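Local coordinates for filamentation induced by cAMP protein Fic (PDB 4RGL) that belongs to the Fic/DOC family and joins a mainly helical Fic domain to a smaller C-terminal domain related to helix-turn-helix proteins, at residues L21-I25 and L245-R249; N90-T94 and L115-L120; L109-H113 and T124-R128; L153-L157 and E178-P184; S172-H176 and G193-Q197. All blocks are in the same frame, centred on the assembly; numbering follows the deposited sequence.

Contact 1 (L21-I25 and L245-R249); sequences LVAEI and LGALR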
# COMPACT_ATOMS: atom_id res chain seq x y z
N LEU A 21 17.78 12.24 6.55
CA LEU A 21 16.64 11.47 6.02
C LEU A 21 15.50 11.46 7.03
O LEU A 21 14.35 11.64 6.64
CB LEU A 21 17.07 10.04 5.67
CG LEU A 21 17.91 9.90 4.39
CD1 LEU A 21 18.54 8.54 4.30
CD2 LEU A 21 17.06 10.19 3.14
N VAL A 22 15.83 11.33 8.33
CA VAL A 22 14.82 11.37 9.40
C VAL A 22 14.17 12.77 9.43
O VAL A 22 12.94 12.87 9.50
CB VAL A 22 15.44 11.00 10.78
CG1 VAL A 22 14.46 11.25 11.92
CG2 VAL A 22 15.92 9.55 10.79
N ALA A 23 14.98 13.83 9.28
CA ALA A 23 14.49 15.20 9.26
C ALA A 23 13.55 15.42 8.09
O ALA A 23 12.49 16.03 8.26
CB ALA A 23 15.66 16.17 9.18
N GLU A 24 13.92 14.92 6.89
CA GLU A 24 13.10 15.12 5.71
C GLU A 24 11.80 14.30 5.79
O GLU A 24 10.71 14.86 5.61
CB GLU A 24 13.88 14.78 4.42
CG GLU A 24 13.17 15.24 3.15
CD GLU A 24 13.93 15.00 1.86
OE1 GLU A 24 15.16 14.76 1.92
OE2 GLU A 24 13.30 15.07 0.77
N ILE A 25 11.90 12.98 6.16
CA ILE A 25 10.72 12.12 6.32
C ILE A 25 9.77 12.75 7.34
O ILE A 25 8.59 12.95 7.04
CB ILE A 25 11.12 10.67 6.73
CG1 ILE A 25 11.94 9.98 5.61
CG2 ILE A 25 9.88 9.84 7.09
CD1 ILE A 25 12.58 8.64 6.02
N LEU A 245 15.60 4.18 4.46
CA LEU A 245 15.10 5.53 4.78
C LEU A 245 15.04 6.38 3.52
O LEU A 245 14.14 7.21 3.38
CB LEU A 245 15.98 6.21 5.84
CG LEU A 245 15.90 5.64 7.27
CD1 LEU A 245 16.87 6.35 8.19
CD2 LEU A 245 14.49 5.74 7.82
N GLY A 246 15.96 6.13 2.59
CA GLY A 246 15.96 6.79 1.29
C GLY A 246 14.74 6.41 0.48
O GLY A 246 14.00 7.29 0.03
N ALA A 247 14.47 5.09 0.37
CA ALA A 247 13.30 4.57 -0.33
C ALA A 247 12.00 5.08 0.31
O ALA A 247 11.09 5.53 -0.41
CB ALA A 247 13.31 3.05 -0.32
N LEU A 248 11.93 5.07 1.67
CA LEU A 248 10.76 5.55 2.42
C LEU A 248 10.51 7.02 2.16
O LEU A 248 9.37 7.42 1.93
CB LEU A 248 10.94 5.30 3.91
CG LEU A 248 10.73 3.87 4.37
CD1 LEU A 248 11.41 3.60 5.68
CD2 LEU A 248 9.25 3.54 4.45
N ARG A 249 11.60 7.84 2.14
CA ARG A 249 11.51 9.26 1.82
C ARG A 249 10.95 9.46 0.43
O ARG A 249 10.01 10.24 0.25
CB ARG A 249 12.89 9.92 1.94
CG ARG A 249 12.91 11.38 1.46
CD ARG A 249 14.29 11.79 1.03
NE ARG A 249 14.75 11.03 -0.14
CZ ARG A 249 15.95 11.18 -0.69
NH1 ARG A 249 16.81 12.06 -0.20
NH2 ARG A 249 16.29 10.44 -1.74
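Arg249 passes between Leu21 and Glu24, and no other residue of the two segments buries more surface here. Its chain bends at chi3 (64°), which brings the guanidinium beside the end of Leu21. Leu21 CD2 sits over one face of this group, 3.8 Å from Arg249 NH1. Glu24 approaches from the edge. Its OE1 is 3.2 Å from Arg249 CD, and OE1 reaches Arg249 NH1 only as a long salt bridge of 3.8 Å. The stronger partner of Glu24 is Arg253, which forms a salt bridge with OE2. The two arginines are close together, so the carboxylate probably offsets part of their charge.

Leu21 turns its other methyl to the second helix. CD1 is 3.8 Å from Leu245 CB and also meets the backbone at Gly246. Leu245 continues the apolar seam, with CD2 3.9 Å from Ile25 CD1. Ile25 CG1 in turn lies 3.8 Å from Arg249 CB, where the two side chains meet at about a right angle.

The axes of the two segments come within 9.8 Å, at 20°, so the segments run side by side in the same direction. Leu21 faces Leu245, and one turn on Ile25 faces Arg249. The first helix is 16-32 and the second is 238-257. Ile25 and Leu245 also rest on Leu169 of helix 168-182. Leu248 reaches Gln197 and Leu201 of helix 189-202. Both helices of the pair thus rest on helix 168-182, and helix 238-257 also reaches helix 189-202.

Contact 2 (N90-T94 and L115-L120); sequences NAFAT and LLMRGL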
# COMPACT_ATOMS: atom_id res chain seq x y z
N ASN A 90 -4.14 -14.48 0.51
CA ASN A 90 -3.52 -14.61 1.84
C ASN A 90 -2.83 -13.31 2.26
O ASN A 90 -2.98 -12.88 3.40
CB ASN A 90 -2.51 -15.77 1.86
CG ASN A 90 -3.14 -17.15 1.86
OD1 ASN A 90 -4.36 -17.31 1.72
ND2 ASN A 90 -2.32 -18.17 2.05
N ALA A 91 -2.07 -12.68 1.32
CA ALA A 91 -1.38 -11.42 1.61
C ALA A 91 -2.38 -10.32 2.00
O ALA A 91 -2.22 -9.69 3.05
CB ALA A 91 -0.57 -10.98 0.40
N PHE A 92 -3.47 -10.15 1.19
CA PHE A 92 -4.51 -9.17 1.50
C PHE A 92 -5.12 -9.44 2.87
O PHE A 92 -5.32 -8.51 3.65
CB PHE A 92 -5.60 -9.16 0.41
CG PHE A 92 -6.78 -8.28 0.75
CD1 PHE A 92 -6.69 -6.89 0.67
CD2 PHE A 92 -7.98 -8.84 1.19
CE1 PHE A 92 -7.77 -6.08 1.03
CE2 PHE A 92 -9.06 -8.03 1.54
CZ PHE A 92 -8.95 -6.66 1.45
N ALA A 93 -5.39 -10.71 3.18
CA ALA A 93 -5.95 -11.10 4.46
C ALA A 93 -4.98 -10.76 5.62
O ALA A 93 -5.43 -10.33 6.69
CB ALA A 93 -6.26 -12.58 4.46
N THR A 94 -3.66 -10.92 5.38
CA THR A 94 -2.63 -10.71 6.40
C THR A 94 -2.49 -9.21 6.73
O THR A 94 -2.49 -8.84 7.90
CB THR A 94 -1.30 -11.31 5.93
OG1 THR A 94 -1.52 -12.64 5.46
CG2 THR A 94 -0.24 -11.31 7.02
N LEU A 115 -1.47 -16.57 8.56
CA LEU A 115 -2.41 -15.98 7.60
C LEU A 115 -1.79 -15.86 6.23
O LEU A 115 -2.48 -16.04 5.22
CB LEU A 115 -2.87 -14.60 8.08
CG LEU A 115 -3.85 -14.60 9.23
CD1 LEU A 115 -4.04 -13.20 9.76
CD2 LEU A 115 -5.18 -15.18 8.82
N LEU A 116 -0.48 -15.54 6.17
CA LEU A 116 0.23 -15.30 4.93
C LEU A 116 0.50 -16.61 4.17
O LEU A 116 0.48 -16.62 2.94
CB LEU A 116 1.56 -14.57 5.21
CG LEU A 116 2.39 -14.17 3.99
CD1 LEU A 116 1.74 -13.00 3.25
CD2 LEU A 116 3.79 -13.79 4.41
N MSE A 117 0.79 -17.70 4.90
CA MSE A 117 1.22 -18.95 4.26
C MSE A 117 0.13 -20.06 4.31
O MSE A 117 0.36 -21.16 3.79
CB MSE A 117 2.52 -19.48 4.90
CG MSE A 117 3.68 -18.48 4.86
SE MSE A 117 4.06 -17.80 3.07
CE MSE A 117 4.48 -19.41 2.21
N ARG A 118 -1.04 -19.77 4.93
CA ARG A 118 -2.11 -20.77 5.08
C ARG A 118 -2.39 -21.50 3.76
O ARG A 118 -2.61 -20.85 2.73
CB ARG A 118 -3.39 -20.13 5.61
CG ARG A 118 -4.54 -21.12 5.80
CD ARG A 118 -5.78 -20.44 6.31
NE ARG A 118 -5.55 -19.80 7.59
CZ ARG A 118 -6.45 -19.07 8.23
NH1 ARG A 118 -7.66 -18.88 7.71
NH2 ARG A 118 -6.16 -18.51 9.40
N GLY A 119 -2.31 -22.84 3.80
CA GLY A 119 -2.61 -23.69 2.66
C GLY A 119 -1.55 -23.74 1.58
O GLY A 119 -1.72 -24.45 0.58
N LEU A 120 -0.45 -23.00 1.75
CA LEU A 120 0.59 -22.94 0.73
C LEU A 120 1.81 -23.76 1.12
O LEU A 120 2.55 -24.23 0.25
CB LEU A 120 1.02 -21.48 0.47
CG LEU A 120 -0.08 -20.53 -0.02
CD1 LEU A 120 0.40 -19.08 0.03
CD2 LEU A 120 -0.53 -20.89 -1.43
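Leu115 places its CB 3.5 Å from Thr94 OG1, and its carbonyl oxygen lies against Asn90 CB. Leu116 follows and also packs on Thr94. Its CD1 extends to Ala91 CA at 3.9 Å. The Thr94 hydroxyl is itself engaged within its own helix, donating to Asn90 O from above the carbonyl plane. Leu116 O receives a weak bond from Asn90 ND2 at 3.3 Å. Met117, a selenomethionine, turns its side chain away, toward a bound unknown ligand. Arg118 is where the chain leaves the helix. Its carbonyl oxygen takes the main bond, with Asn90 ND2 2.8 Å from Arg118 O and an angle of 150° at the hydrogen. The donor lies in the carbonyl plane on a lone pair, and the acceptor lies close to the amide plane of Asn90. An asparagine side chain thus pins the end of another helix through carbonyl oxygens there and in the turn after it. Leu120 comes back beside the amide nitrogen, with CD1 3.5 Å from Asn90 ND2.

The contact joins helix 82-95 to the C-terminal end of helix 106-117. Helix 189-202 packs against both through Leu195 on Thr94 and Met192 on Leu116. Helix 42-59 meets Ala91 through Ile53.

Contact 3 (L109-H113 and T124-R128); sequences LLAAH and TGRYR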
# COMPACT_ATOMS: atom_id res chain seq x y z
N LEU A 109 3.75 -12.30 15.50
CA LEU A 109 4.60 -12.59 14.34
C LEU A 109 4.21 -13.94 13.73
O LEU A 109 4.12 -14.05 12.50
CB LEU A 109 6.09 -12.59 14.75
CG LEU A 109 7.12 -12.82 13.61
CD1 LEU A 109 7.15 -11.65 12.66
CD2 LEU A 109 8.51 -13.04 14.17
N LEU A 110 3.95 -14.94 14.58
CA LEU A 110 3.58 -16.28 14.13
C LEU A 110 2.17 -16.29 13.55
O LEU A 110 1.94 -16.88 12.50
CB LEU A 110 3.70 -17.29 15.28
CG LEU A 110 5.09 -17.38 15.94
CD1 LEU A 110 5.07 -18.30 17.12
CD2 LEU A 110 6.16 -17.81 14.94
N ALA A 111 1.24 -15.57 14.20
CA ALA A 111 -0.14 -15.44 13.71
C ALA A 111 -0.17 -14.81 12.29
O ALA A 111 -0.97 -15.23 11.44
CB ALA A 111 -0.97 -14.60 14.68
N ALA A 112 0.73 -13.84 12.03
CA ALA A 112 0.84 -13.20 10.72
C ALA A 112 1.36 -14.18 9.67
O ALA A 112 0.82 -14.24 8.57
CB ALA A 112 1.76 -11.99 10.81
N HIS A 113 2.41 -14.96 10.02
CA HIS A 113 2.99 -15.95 9.11
C HIS A 113 1.95 -17.02 8.74
O HIS A 113 1.90 -17.46 7.58
CB HIS A 113 4.23 -16.59 9.73
CG HIS A 113 4.91 -17.56 8.82
ND1 HIS A 113 4.76 -18.92 8.99
CD2 HIS A 113 5.66 -17.33 7.72
CE1 HIS A 113 5.45 -19.48 8.01
NE2 HIS A 113 6.01 -18.56 7.22
N THR A 124 3.66 -23.56 8.98
CA THR A 124 3.05 -22.23 9.08
C THR A 124 2.87 -21.85 10.55
O THR A 124 2.48 -22.69 11.35
CB THR A 124 1.70 -22.21 8.34
OG1 THR A 124 0.81 -23.13 8.98
CG2 THR A 124 1.84 -22.55 6.87
N GLY A 125 3.09 -20.58 10.86
CA GLY A 125 2.90 -20.06 12.22
C GLY A 125 3.89 -20.61 13.23
O GLY A 125 3.56 -20.74 14.41
N ARG A 126 5.09 -20.97 12.76
CA ARG A 126 6.17 -21.52 13.59
C ARG A 126 7.49 -21.38 12.87
O ARG A 126 7.51 -21.24 11.65
CB ARG A 126 5.89 -23.01 13.95
CG ARG A 126 5.61 -23.89 12.74
CD ARG A 126 5.22 -25.30 13.15
NE ARG A 126 4.64 -26.05 12.04
CZ ARG A 126 3.34 -26.06 11.74
NH1 ARG A 126 2.49 -25.35 12.47
NH2 ARG A 126 2.89 -26.76 10.71
N TYR A 127 8.59 -21.41 13.62
CA TYR A 127 9.91 -21.29 13.01
C TYR A 127 10.31 -22.60 12.34
O TYR A 127 9.80 -23.67 12.71
CB TYR A 127 10.96 -20.86 14.04
CG TYR A 127 10.66 -19.52 14.69
CD1 TYR A 127 10.22 -18.44 13.92
CD2 TYR A 127 10.93 -19.30 16.03
CE1 TYR A 127 9.98 -17.20 14.50
CE2 TYR A 127 10.70 -18.05 16.62
CZ TYR A 127 10.23 -17.00 15.85
OH TYR A 127 9.99 -15.78 16.43
N ARG A 128 11.16 -22.52 11.31
CA ARG A 128 11.62 -23.68 10.55
C ARG A 128 12.32 -24.69 11.46
O ARG A 128 13.04 -24.30 12.39
CB ARG A 128 12.56 -23.25 9.42
CG ARG A 128 13.69 -22.36 9.89
CD ARG A 128 14.49 -21.83 8.75
NE ARG A 128 15.44 -20.81 9.19
CZ ARG A 128 16.68 -21.06 9.58
NH1 ARG A 128 17.13 -22.31 9.62
NH2 ARG A 128 17.48 -20.08 9.95
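Leu110 and Gly125 bring the two backbones together, with their CA atoms 4.3 Å apart. Segment 109-113 is helical, while 124-128 is irregular loop. Gly125 has positive phi (67°), a conformation that favours glycine. It turns its CA toward the helix, and Gly125 CA is 3.3 Å from Leu110 O in a CA-H...O contact.

The main polar link is made by His113. A chi1 of -177° swings its ring out from the helix to the loop. Gly125 N donates to His113 ND1 at 3.0 Å, with an angle of 157° at the hydrogen and the donor almost in the ring plane. Leu110 lies alongside the same loop. Its CB is 3.6 Å from Gly125 O, and its CD2 sits over one face of the Tyr127 ring, 3.9 Å from CE1. Leu109 CD2 comes to the edge of that ring, 3.8 Å from Tyr127 OH. The hydroxyl itself is hydrogen-bonded to Glu106.

His113 also stacks on Phe185 of the Fic signature loop, and its NE2 is hydrogen-bonded to Asp187 O. With ND1 accepting from a backbone N-H and NE2 meeting a carbonyl oxygen, the ring is probably neutral, with its proton on NE2. Both its nitrogens are thus used to tie two loops to one helix.

Contact 4 (L153-L157 and E178-P184); sequences LMADL and EFEFIHP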
# COMPACT_ATOMS: atom_id res chain seq x y z
N LEU A 153 17.72 -16.10 18.67
CA LEU A 153 17.95 -14.95 17.78
C LEU A 153 16.68 -14.09 17.67
O LEU A 153 16.76 -12.86 17.75
CB LEU A 153 18.39 -15.44 16.38
CG LEU A 153 19.80 -16.00 16.28
CD1 LEU A 153 19.97 -16.78 15.00
CD2 LEU A 153 20.84 -14.91 16.38
N MSE A 154 15.52 -14.74 17.51
CA MSE A 154 14.24 -14.06 17.36
C MSE A 154 13.78 -13.49 18.69
O MSE A 154 13.26 -12.38 18.72
CB MSE A 154 13.19 -15.01 16.78
CG MSE A 154 13.31 -15.16 15.29
SE MSE A 154 13.05 -13.46 14.42
CE MSE A 154 14.14 -13.64 13.10
N ALA A 155 14.01 -14.23 19.80
CA ALA A 155 13.66 -13.74 21.13
C ALA A 155 14.42 -12.47 21.45
O ALA A 155 13.81 -11.48 21.88
CB ALA A 155 13.97 -14.81 22.17
N ASP A 156 15.74 -12.46 21.16
CA ASP A 156 16.59 -11.29 21.40
C ASP A 156 16.16 -10.12 20.53
O ASP A 156 16.00 -9.01 21.03
CB ASP A 156 18.07 -11.63 21.12
CG ASP A 156 18.69 -12.62 22.09
OD1 ASP A 156 18.16 -12.75 23.23
OD2 ASP A 156 19.74 -13.20 21.76
N LEU A 157 15.92 -10.38 19.23
CA LEU A 157 15.52 -9.34 18.28
C LEU A 157 14.19 -8.68 18.70
O LEU A 157 14.08 -7.45 18.66
CB LEU A 157 15.40 -9.94 16.86
CG LEU A 157 15.04 -8.95 15.75
CD1 LEU A 157 16.04 -7.80 15.68
CD2 LEU A 157 14.94 -9.64 14.41
N GLU A 178 18.01 -7.40 10.43
CA GLU A 178 18.26 -8.55 11.30
C GLU A 178 17.37 -9.73 10.92
O GLU A 178 17.86 -10.85 10.80
CB GLU A 178 18.05 -8.17 12.76
CG GLU A 178 19.11 -7.22 13.30
CD GLU A 178 20.52 -7.78 13.27
OE1 GLU A 178 20.70 -8.97 13.64
OE2 GLU A 178 21.45 -7.04 12.88
N PHE A 179 16.06 -9.47 10.68
CA PHE A 179 15.08 -10.50 10.31
C PHE A 179 15.49 -11.21 9.02
O PHE A 179 15.37 -12.43 8.94
CB PHE A 179 13.68 -9.87 10.15
CG PHE A 179 12.57 -10.87 9.94
CD1 PHE A 179 12.26 -11.33 8.66
CD2 PHE A 179 11.81 -11.33 11.00
CE1 PHE A 179 11.25 -12.28 8.46
CE2 PHE A 179 10.78 -12.26 10.80
CZ PHE A 179 10.51 -12.73 9.53
N GLU A 180 15.98 -10.45 8.02
CA GLU A 180 16.39 -11.02 6.73
C GLU A 180 17.61 -11.95 6.92
O GLU A 180 17.70 -12.98 6.25
CB GLU A 180 16.72 -9.90 5.72
CG GLU A 180 16.74 -10.35 4.26
CD GLU A 180 18.04 -10.98 3.76
OE1 GLU A 180 19.05 -10.94 4.51
OE2 GLU A 180 18.08 -11.40 2.58
N PHE A 181 18.52 -11.60 7.85
CA PHE A 181 19.70 -12.41 8.13
C PHE A 181 19.31 -13.75 8.78
O PHE A 181 19.93 -14.78 8.49
CB PHE A 181 20.68 -11.65 9.04
CG PHE A 181 21.81 -12.50 9.59
CD1 PHE A 181 22.93 -12.79 8.82
CD2 PHE A 181 21.74 -13.03 10.88
CE1 PHE A 181 23.96 -13.60 9.32
CE2 PHE A 181 22.76 -13.85 11.37
CZ PHE A 181 23.87 -14.12 10.60
N ILE A 182 18.32 -13.73 9.68
CA ILE A 182 17.94 -14.92 10.42
C ILE A 182 17.07 -15.87 9.54
O ILE A 182 17.28 -17.08 9.58
CB ILE A 182 17.21 -14.56 11.75
CG1 ILE A 182 18.09 -13.61 12.62
CG2 ILE A 182 16.82 -15.84 12.54
CD1 ILE A 182 17.39 -12.99 13.86
N HIS A 183 16.12 -15.30 8.73
CA HIS A 183 15.19 -16.13 7.91
C HIS A 183 14.51 -17.17 8.81
O HIS A 183 14.85 -18.35 8.75
CB HIS A 183 15.95 -16.82 6.75
CG HIS A 183 15.75 -16.17 5.41
ND1 HIS A 183 16.27 -14.91 5.15
CD2 HIS A 183 15.25 -16.68 4.27
CE1 HIS A 183 15.98 -14.67 3.88
NE2 HIS A 183 15.37 -15.71 3.30
N PRO A 184 13.67 -16.72 9.78
CA PRO A 184 13.19 -17.65 10.81
C PRO A 184 12.19 -18.68 10.29
O PRO A 184 12.00 -19.70 10.92
CB PRO A 184 12.53 -16.72 11.83
CG PRO A 184 12.15 -15.52 11.06
CD PRO A 184 13.23 -15.33 10.05
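The start of the Fic signature loop, at His183 and Pro184, is packed against helix 150-163 by Met154, a selenomethionine that touches Pro184. Helix 168-182 leads into this loop and runs antiparallel to its partner, the segment axes 10.9 Å apart at 176°. Met154 bends at chi2 (-62°) and again at chi3. Its terminal methyl CE lies 3.4 Å from Pro184 CG and equally close to Ile182 CD1. The selenium is 5.2 Å from the centroid of the Phe179 ring, an oblique Met-aromatic contact. Pro184 CD covers part of one face of the same ring.

Apolar contacts continue along the helix pair. Ile182 CD1 meets Leu153 CB at 3.7 Å. Leu157 lies further from the loop, where its CD1 is 3.6 Å from Glu178 CB. His183, whose side chain starts out away from helix 150-163, is the first residue to leave the helical path, with positive phi; its ND1 bonds back to Glu180 O.

Phe179 packs on Met192 of helix 189-202, and Met154 on Tyr127 of the preceding loop. Glu180 rests on Leu228 of helix 221-234 and on Ile134 of strand 133-134, and its carboxylate forms a salt bridge with Arg136.

Contact 5 (S172-H176 and G193-Q197); sequences SCIFH and GRLWQ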
# COMPACT_ATOMS: atom_id res chain seq x y z
N SER A 172 12.63 0.10 12.45
CA SER A 172 12.02 -0.73 11.40
C SER A 172 13.08 -1.22 10.41
O SER A 172 13.03 -2.37 9.98
CB SER A 172 10.94 0.04 10.66
OG SER A 172 11.48 1.12 9.92
N CYS A 173 14.06 -0.36 10.08
CA CYS A 173 15.14 -0.72 9.17
C CYS A 173 16.06 -1.75 9.83
O CYS A 173 16.45 -2.72 9.18
CB CYS A 173 15.91 0.52 8.74
SG CYS A 173 14.94 1.70 7.78
N ILE A 174 16.42 -1.53 11.12
CA ILE A 174 17.30 -2.44 11.85
C ILE A 174 16.65 -3.83 11.95
O ILE A 174 17.31 -4.85 11.69
CB ILE A 174 17.65 -1.88 13.26
CG1 ILE A 174 18.31 -0.46 13.17
CG2 ILE A 174 18.53 -2.85 14.03
CD1 ILE A 174 19.74 -0.43 12.53
N PHE A 175 15.34 -3.88 12.30
CA PHE A 175 14.61 -5.14 12.42
C PHE A 175 14.59 -5.88 11.07
O PHE A 175 14.87 -7.07 11.02
CB PHE A 175 13.18 -4.91 12.92
CG PHE A 175 12.40 -6.18 13.18
CD1 PHE A 175 11.73 -6.83 12.15
CD2 PHE A 175 12.36 -6.74 14.45
CE1 PHE A 175 11.06 -8.03 12.38
CE2 PHE A 175 11.66 -7.93 14.68
CZ PHE A 175 11.01 -8.56 13.65
N HIS A 176 14.25 -5.15 9.98
CA HIS A 176 14.22 -5.71 8.62
C HIS A 176 15.55 -6.37 8.28
O HIS A 176 15.58 -7.49 7.79
CB HIS A 176 13.90 -4.59 7.59
CG HIS A 176 13.44 -5.09 6.25
ND1 HIS A 176 12.38 -4.49 5.59
CD2 HIS A 176 13.91 -6.11 5.49
CE1 HIS A 176 12.25 -5.15 4.45
NE2 HIS A 176 13.14 -6.14 4.35
N GLY A 193 9.37 -9.80 6.20
CA GLY A 193 10.26 -8.68 6.47
C GLY A 193 9.61 -7.35 6.17
O GLY A 193 9.54 -6.47 7.04
N ARG A 194 9.04 -7.22 4.94
CA ARG A 194 8.36 -6.00 4.51
C ARG A 194 7.09 -5.76 5.31
O ARG A 194 6.76 -4.61 5.62
CB ARG A 194 8.03 -6.07 3.02
CG ARG A 194 9.26 -6.23 2.17
CD ARG A 194 8.95 -6.45 0.73
NE ARG A 194 10.03 -7.17 0.09
CZ ARG A 194 9.99 -8.47 -0.19
NH1 ARG A 194 8.87 -9.14 -0.04
NH2 ARG A 194 11.04 -9.07 -0.71
N LEU A 195 6.38 -6.85 5.69
CA LEU A 195 5.17 -6.74 6.48
C LEU A 195 5.48 -6.16 7.85
O LEU A 195 4.82 -5.21 8.28
CB LEU A 195 4.49 -8.11 6.63
CG LEU A 195 3.27 -8.14 7.60
CD1 LEU A 195 2.10 -7.34 7.04
CD2 LEU A 195 2.86 -9.56 7.88
N TRP A 196 6.51 -6.70 8.53
CA TRP A 196 6.81 -6.29 9.89
C TRP A 196 7.42 -4.88 9.91
O TRP A 196 7.16 -4.13 10.85
CB TRP A 196 7.73 -7.29 10.58
CG TRP A 196 7.20 -7.76 11.90
CD1 TRP A 196 7.75 -7.54 13.13
CD2 TRP A 196 5.91 -8.33 12.14
NE1 TRP A 196 6.94 -8.05 14.11
CE2 TRP A 196 5.78 -8.51 13.53
CE3 TRP A 196 4.85 -8.75 11.31
CZ2 TRP A 196 4.65 -9.09 14.11
CZ3 TRP A 196 3.72 -9.29 11.88
CH2 TRP A 196 3.63 -9.47 13.27
N GLN A 197 8.13 -4.48 8.83
CA GLN A 197 8.61 -3.10 8.74
C GLN A 197 7.41 -2.13 8.67
O GLN A 197 7.39 -1.14 9.41
CB GLN A 197 9.53 -2.92 7.53
CG GLN A 197 10.00 -1.47 7.37
CD GLN A 197 10.92 -1.29 6.22
OE1 GLN A 197 12.00 -1.89 6.16
NE2 GLN A 197 10.61 -0.32 5.37
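His176 reaches across to Gln197 with its CG trans to the backbone N (chi1 -163°). Its CB is 3.6 Å from Gln197 OE1, and CG is about as near. ND1 then donates to Gln197 OE1 at 2.7 Å. The bond is bent, 138° at the hydrogen, and the donor lies above the amide plane. CE1 is 3.9 Å from Arg194 CG, and the carbonyl of Gly193 sits over one ring face. At the tip, NE2 makes a weak hydrogen bond to Tyr224, and Phe240 meets the ring edge-to-face.

These two helices flank the Fic signature loop, 168-182 leading in and 189-202 leading out. The two segments run nearly antiparallel at 158°, with their axes 9.2 Å apart. Gly193 has no side chain, which leaves room for the imidazole. Arg194 belongs to the same signature. It forms a salt bridge with Glu60 and bonds to Ser56. This is consistent with the inhibitory-helix motif known in other Fic proteins.

Gln197 stays extended, and its CG is 3.7 Å from Ser172 CB. Phe175 meets Trp196 obliquely, with Phe175 CE1 3.4 Å from Trp196 CD1. Trp196 NE1 is hydrogen-bonded to Ala103 O.

Helix 16-32 opens contact 1, which closes only at helix 238-257, so the other four contacts are nested inside its loop. Contact 2 begins next, on helix 82-95. Contact 3 starts before contact 2 closes and ends after it, so the two cross on helix 106-117. Contacts 4 and 5 come after both, and cross each other on helix 168-182. Arg128 of contact 3 bonds to His183 and Pro184 of contact 4. Trp196 of contact 5 packs on Leu109 and Ala112 of contact 3, and Leu195 touches Thr94 of contact 2. Contact 5 also touches contact 1 through Gln197 and Cys173, joining the Fic core to helix 238-257.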